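Local coordinates for acetyltransferase (Agrobacterium tumefaciens, PDB 2DXQ), which is a putative GNAT-family acetyltransferase that probably transfers the acetyl group of acetyl-coenzyme A to an acceptor substrate, at residues A[45-57]-A[62-74]. Numbering follows the deposited sequence.
Sequences MLAQPGLTIFVAT and PVATATLLIVPNL
Leu51 and Leu69 lie side by side on one face of the antiparallel beta hairpin formed by strands 51-58 and 61-71 in the mixed sheet of this GNAT fold. CG of Leu51, turned anti to its own backbone N (chi1 -176°), meets Leu69 CD2 at 3.7 Å and also rests against the Thr67 methyl. Further along this face, the branches of Ile53 fill the hollow between Thr67 and Thr65: CG1 runs alongside Thr67 OG1, while CG2 comes within 3.4 Å of Thr65 OG1. Helix 16-26 packs on this part of the face, Leu19 touching Ile53, Val55 and Thr65 and Tyr23 touching Thr67.

On the other face Phe54 stands beside Leu68, the two side chains pointing the same way. Leu68 CD2 abuts the ring at its edge, 4.0 Å from CE2, while Thr52 CG2 sits over one ring face, offset toward the rim. Helix 98-112 packs on this side, where His105 meets Phe54 edge-to-face. Ala56 and Ala64 leave a shallower surface, their CB atoms 4.2 Å apart.

A classic beta bulge sets Val63 and Ala64 both opposite Ala56, whose O takes a nearly straight bond from Val63 N (2.8 Å, 173° at the hydrogen) and only a weak one from Ala64 N. Beside the Gly50-Ile70 bond, a water donates to both Pro49 O and Ile70 O. In mid-hairpin, a chi1 of -175° swings Thr65 OG1 to the side of its own carbonyl carbon, from where it donates to Phe54 O at 2.8 Å, reaching that oxygen from the opposite face of the carbonyl plane to Ala66 N, which donates at 3.2 Å.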
loop_
_atom_site.group_PDB
_atom_site.type_symbol
_atom_site.label_atom_id
_atom_site.label_comp_id
_atom_site.label_asym_id
_atom_site.label_seq_id
_atom_site.Cartn_x
_atom_site.Cartn_y
_atom_site.Cartn_z
HETATM N N MSE A 45 -10.382 1.067 10.737
HETATM C CA MSE A 45 -9.972 1.896 9.603
HETATM C C MSE A 45 -9.966 3.375 9.967
HETATM O O MSE A 45 -9.017 4.108 9.650
HETATM C CB MSE A 45 -10.883 1.642 8.397
HETATM C CG MSE A 45 -10.685 0.257 7.789
HETATM SE SE MSE A 45 -11.803 -0.058 6.248
HETATM C CE MSE A 45 -10.689 0.859 4.932
ATOM N N LEU A 46 -11.025 3.800 10.651
ATOM C CA LEU A 46 -11.160 5.191 11.066
ATOM C C LEU A 46 -10.052 5.570 12.058
ATOM O O LEU A 46 -9.584 6.716 12.074
ATOM C CB LEU A 46 -12.568 5.429 11.639
ATOM C CG LEU A 46 -13.728 5.377 10.625
ATOM C CD1 LEU A 46 -15.047 5.654 11.336
ATOM C CD2 LEU A 46 -13.578 6.336 9.451
ATOM N N ALA A 47 -9.595 4.586 12.824
ATOM C CA ALA A 47 -8.538 4.762 13.825
ATOM C C ALA A 47 -7.122 4.627 13.256
ATOM O O ALA A 47 -6.142 5.008 13.913
ATOM C CB ALA A 47 -8.735 3.773 14.959
ATOM N N GLN A 48 -7.007 4.095 12.037
ATOM C CA GLN A 48 -5.692 3.758 11.476
ATOM C C GLN A 48 -4.907 5.006 11.064
ATOM O O GLN A 48 -5.331 5.749 10.177
ATOM C CB GLN A 48 -5.840 2.798 10.281
ATOM C CG GLN A 48 -4.516 2.471 9.548
ATOM C CD GLN A 48 -3.656 1.427 10.263
ATOM O OE1 GLN A 48 -4.038 0.869 11.290
ATOM N NE2 GLN A 48 -2.486 1.150 9.698
ATOM N N PRO A 49 -3.745 5.234 11.697
ATOM C CA PRO A 49 -2.919 6.362 11.311
ATOM C C PRO A 49 -2.572 6.346 9.825
ATOM O O PRO A 49 -2.096 5.328 9.302
ATOM C CB PRO A 49 -1.653 6.170 12.157
ATOM C CG PRO A 49 -2.131 5.415 13.343
ATOM C CD PRO A 49 -3.142 4.469 12.806
ATOM N N GLY A 50 -2.817 7.471 9.167
ATOM C CA GLY A 50 -2.472 7.657 7.756
ATOM C C GLY A 50 -3.440 7.070 6.743
ATOM O O GLY A 50 -3.216 7.186 5.534
ATOM N N LEU A 51 -4.533 6.480 7.220
ATOM C CA LEU A 51 -5.574 5.951 6.329
ATOM C C LEU A 51 -6.765 6.908 6.312
ATOM O O LEU A 51 -7.270 7.282 7.372
ATOM C CB LEU A 51 -6.038 4.579 6.827
ATOM C CG LEU A 51 -7.059 3.769 6.001
ATOM C CD1 LEU A 51 -6.956 2.285 6.363
ATOM C CD2 LEU A 51 -8.511 4.255 6.156
ATOM N N THR A 52 -7.217 7.280 5.116
ATOM C CA THR A 52 -8.429 8.076 4.966
ATOM C C THR A 52 -9.259 7.497 3.835
ATOM O O THR A 52 -8.734 7.263 2.750
ATOM C CB THR A 52 -8.133 9.563 4.668
ATOM O OG1 THR A 52 -7.256 10.112 5.664
ATOM C CG2 THR A 52 -9.442 10.350 4.660
ATOM N N ILE A 53 -10.540 7.242 4.103
ATOM C CA ILE A 53 -11.471 6.845 3.050
ATOM C C ILE A 53 -12.151 8.143 2.605
ATOM O O ILE A 53 -12.752 8.834 3.429
ATOM C CB ILE A 53 -12.573 5.874 3.560
ATOM C CG1 ILE A 53 -11.987 4.593 4.172
ATOM C CG2 ILE A 53 -13.546 5.532 2.402
ATOM C CD1 ILE A 53 -13.026 3.755 4.997
ATOM N N PHE A 54 -12.048 8.477 1.316
ATOM C CA PHE A 54 -12.710 9.659 0.784
ATOM C C PHE A 54 -13.955 9.252 0.022
ATOM O O PHE A 54 -13.954 8.208 -0.614
ATOM C CB PHE A 54 -11.770 10.428 -0.132
ATOM C CG PHE A 54 -10.648 11.092 0.600
ATOM C CD1 PHE A 54 -10.904 12.190 1.427
ATOM C CD2 PHE A 54 -9.349 10.605 0.495
ATOM C CE1 PHE A 54 -9.858 12.815 2.131
ATOM C CE2 PHE A 54 -8.305 11.213 1.189
ATOM C CZ PHE A 54 -8.555 12.313 2.001
ATOM N N VAL A 55 -15.007 10.072 0.106
ATOM C CA VAL A 55 -16.229 9.872 -0.670
ATOM C C VAL A 55 -16.612 11.143 -1.436
ATOM O O VAL A 55 -16.427 12.247 -0.939
ATOM C CB VAL A 55 -17.446 9.420 0.203
ATOM C CG1 VAL A 55 -17.280 7.977 0.668
ATOM C CG2 VAL A 55 -17.654 10.347 1.426
ATOM N N ALA A 56 -17.119 10.978 -2.656
ATOM C CA ALA A 56 -17.843 12.050 -3.326
ATOM C C ALA A 56 -19.303 11.757 -3.070
ATOM O O ALA A 56 -19.727 10.589 -3.105
ATOM C CB ALA A 56 -17.558 12.052 -4.841
ATOM N N THR A 57 -20.070 12.797 -2.763
ATOM C CA THR A 57 -21.473 12.590 -2.441
ATOM C C THR A 57 -22.324 13.406 -3.389
ATOM O O THR A 57 -21.902 14.463 -3.850
ATOM C CB THR A 57 -21.839 12.984 -0.979
ATOM O OG1 THR A 57 -21.548 14.370 -0.785
ATOM C CG2 THR A 57 -21.066 12.144 0.051
ATOM N N PRO A 62 -23.092 8.756 -0.943
ATOM C CA PRO A 62 -21.800 8.422 -1.538
ATOM C C PRO A 62 -21.968 7.821 -2.938
ATOM O O PRO A 62 -22.723 6.852 -3.125
ATOM C CB PRO A 62 -21.212 7.382 -0.556
ATOM C CG PRO A 62 -21.882 7.701 0.748
ATOM C CD PRO A 62 -23.286 8.086 0.363
ATOM N N VAL A 63 -21.281 8.408 -3.914
ATOM C CA VAL A 63 -21.356 7.951 -5.302
ATOM C C VAL A 63 -19.994 7.547 -5.871
ATOM O O VAL A 63 -19.919 6.988 -6.961
ATOM C CB VAL A 63 -22.014 9.003 -6.229
ATOM C CG1 VAL A 63 -23.510 9.123 -5.932
ATOM C CG2 VAL A 63 -21.343 10.371 -6.073
ATOM N N ALA A 64 -18.925 7.878 -5.149
ATOM C CA ALA A 64 -17.581 7.367 -5.480
ATOM C C ALA A 64 -16.755 7.325 -4.220
ATOM O O ALA A 64 -17.044 8.040 -3.255
ATOM C CB ALA A 64 -16.879 8.232 -6.527
ATOM N N THR A 65 -15.710 6.510 -4.238
ATOM C CA THR A 65 -14.818 6.430 -3.084
ATOM C C THR A 65 -13.421 6.025 -3.531
ATOM O O THR A 65 -13.242 5.428 -4.599
ATOM C CB THR A 65 -15.359 5.436 -2.010
ATOM O OG1 THR A 65 -14.520 5.464 -0.841
ATOM C CG2 THR A 65 -15.397 4.032 -2.537
ATOM N N ALA A 66 -12.438 6.417 -2.723
ATOM C CA ALA A 66 -11.051 5.951 -2.852
ATOM C C ALA A 66 -10.456 6.000 -1.457
ATOM O O ALA A 66 -10.757 6.924 -0.683
ATOM C CB ALA A 66 -10.273 6.864 -3.781
ATOM N N THR A 67 -9.585 5.039 -1.152
ATOM C CA THR A 67 -8.934 5.005 0.152
ATOM C C THR A 67 -7.462 5.366 -0.017
ATOM O O THR A 67 -6.768 4.798 -0.866
ATOM C CB THR A 67 -9.064 3.612 0.788
ATOM O OG1 THR A 67 -10.459 3.281 0.937
ATOM C CG2 THR A 67 -8.325 3.547 2.154
ATOM N N LEU A 68 -7.004 6.308 0.801
ATOM C CA LEU A 68 -5.620 6.744 0.784
ATOM C C LEU A 68 -4.889 6.121 1.958
ATOM O O LEU A 68 -5.378 6.163 3.087
ATOM C CB LEU A 68 -5.546 8.268 0.894
ATOM C CG LEU A 68 -4.157 8.895 0.968
ATOM C CD1 LEU A 68 -3.338 8.618 -0.311
ATOM C CD2 LEU A 68 -4.341 10.404 1.203
ATOM N N LEU A 69 -3.710 5.567 1.683
ATOM C CA LEU A 69 -2.869 4.979 2.730
ATOM C C LEU A 69 -1.533 5.710 2.702
ATOM O O LEU A 69 -0.766 5.577 1.753
ATOM C CB LEU A 69 -2.651 3.481 2.476
ATOM C CG LEU A 69 -3.884 2.638 2.121
ATOM C CD1 LEU A 69 -3.463 1.251 1.650
ATOM C CD2 LEU A 69 -4.817 2.541 3.334
ATOM N N ILE A 70 -1.263 6.496 3.732
ATOM C CA ILE A 70 0.008 7.226 3.826
ATOM C C ILE A 70 0.901 6.464 4.792
ATOM O O ILE A 70 0.465 6.107 5.893
ATOM C CB ILE A 70 -0.183 8.682 4.321
ATOM C CG1 ILE A 70 -1.011 9.486 3.305
ATOM C CG2 ILE A 70 1.188 9.354 4.532
ATOM C CD1 ILE A 70 -1.494 10.876 3.834
ATOM N N VAL A 71 2.140 6.226 4.370
ATOM C CA VAL A 71 3.034 5.282 5.065
ATOM C C VAL A 71 4.330 5.988 5.478
ATOM O O VAL A 71 4.987 6.591 4.636
ATOM C CB VAL A 71 3.399 4.090 4.139
ATOM C CG1 VAL A 71 4.137 2.994 4.939
ATOM C CG2 VAL A 71 2.150 3.499 3.448
ATOM N N PRO A 72 4.722 5.886 6.764
ATOM C CA PRO A 72 5.998 6.463 7.182
ATOM C C PRO A 72 7.168 5.682 6.562
ATOM O O PRO A 72 7.056 4.453 6.369
ATOM C CB PRO A 72 5.981 6.294 8.709
ATOM C CG PRO A 72 5.065 5.171 8.966
ATOM C CD PRO A 72 4.031 5.193 7.864
ATOM N N ASN A 73 8.271 6.388 6.290
ATOM C CA ASN A 73 9.344 5.881 5.430
ATOM C C ASN A 73 10.676 6.605 5.660
ATOM O O ASN A 73 10.695 7.816 5.847
ATOM C CB ASN A 73 8.921 6.031 3.967
ATOM C CG ASN A 73 9.947 5.512 2.995
ATOM O OD1 ASN A 73 10.333 4.341 3.031
ATOM N ND2 ASN A 73 10.391 6.383 2.104
ATOM N N LEU A 74 11.781 5.858 5.620
ATOM C CA LEU A 74 13.130 6.413 5.829
ATOM C C LEU A 74 13.919 6.708 4.543
ATOM O O LEU A 74 14.924 7.435 4.568
ATOM C CB LEU A 74 13.945 5.481 6.737
ATOM C CG LEU A 74 13.570 5.508 8.218
ATOM C CD1 LEU A 74 14.060 4.253 8.933
ATOM C CD2 LEU A 74 14.120 6.779 8.872
HETATM O O HOH W 1 -2.044 4.349 6.489
#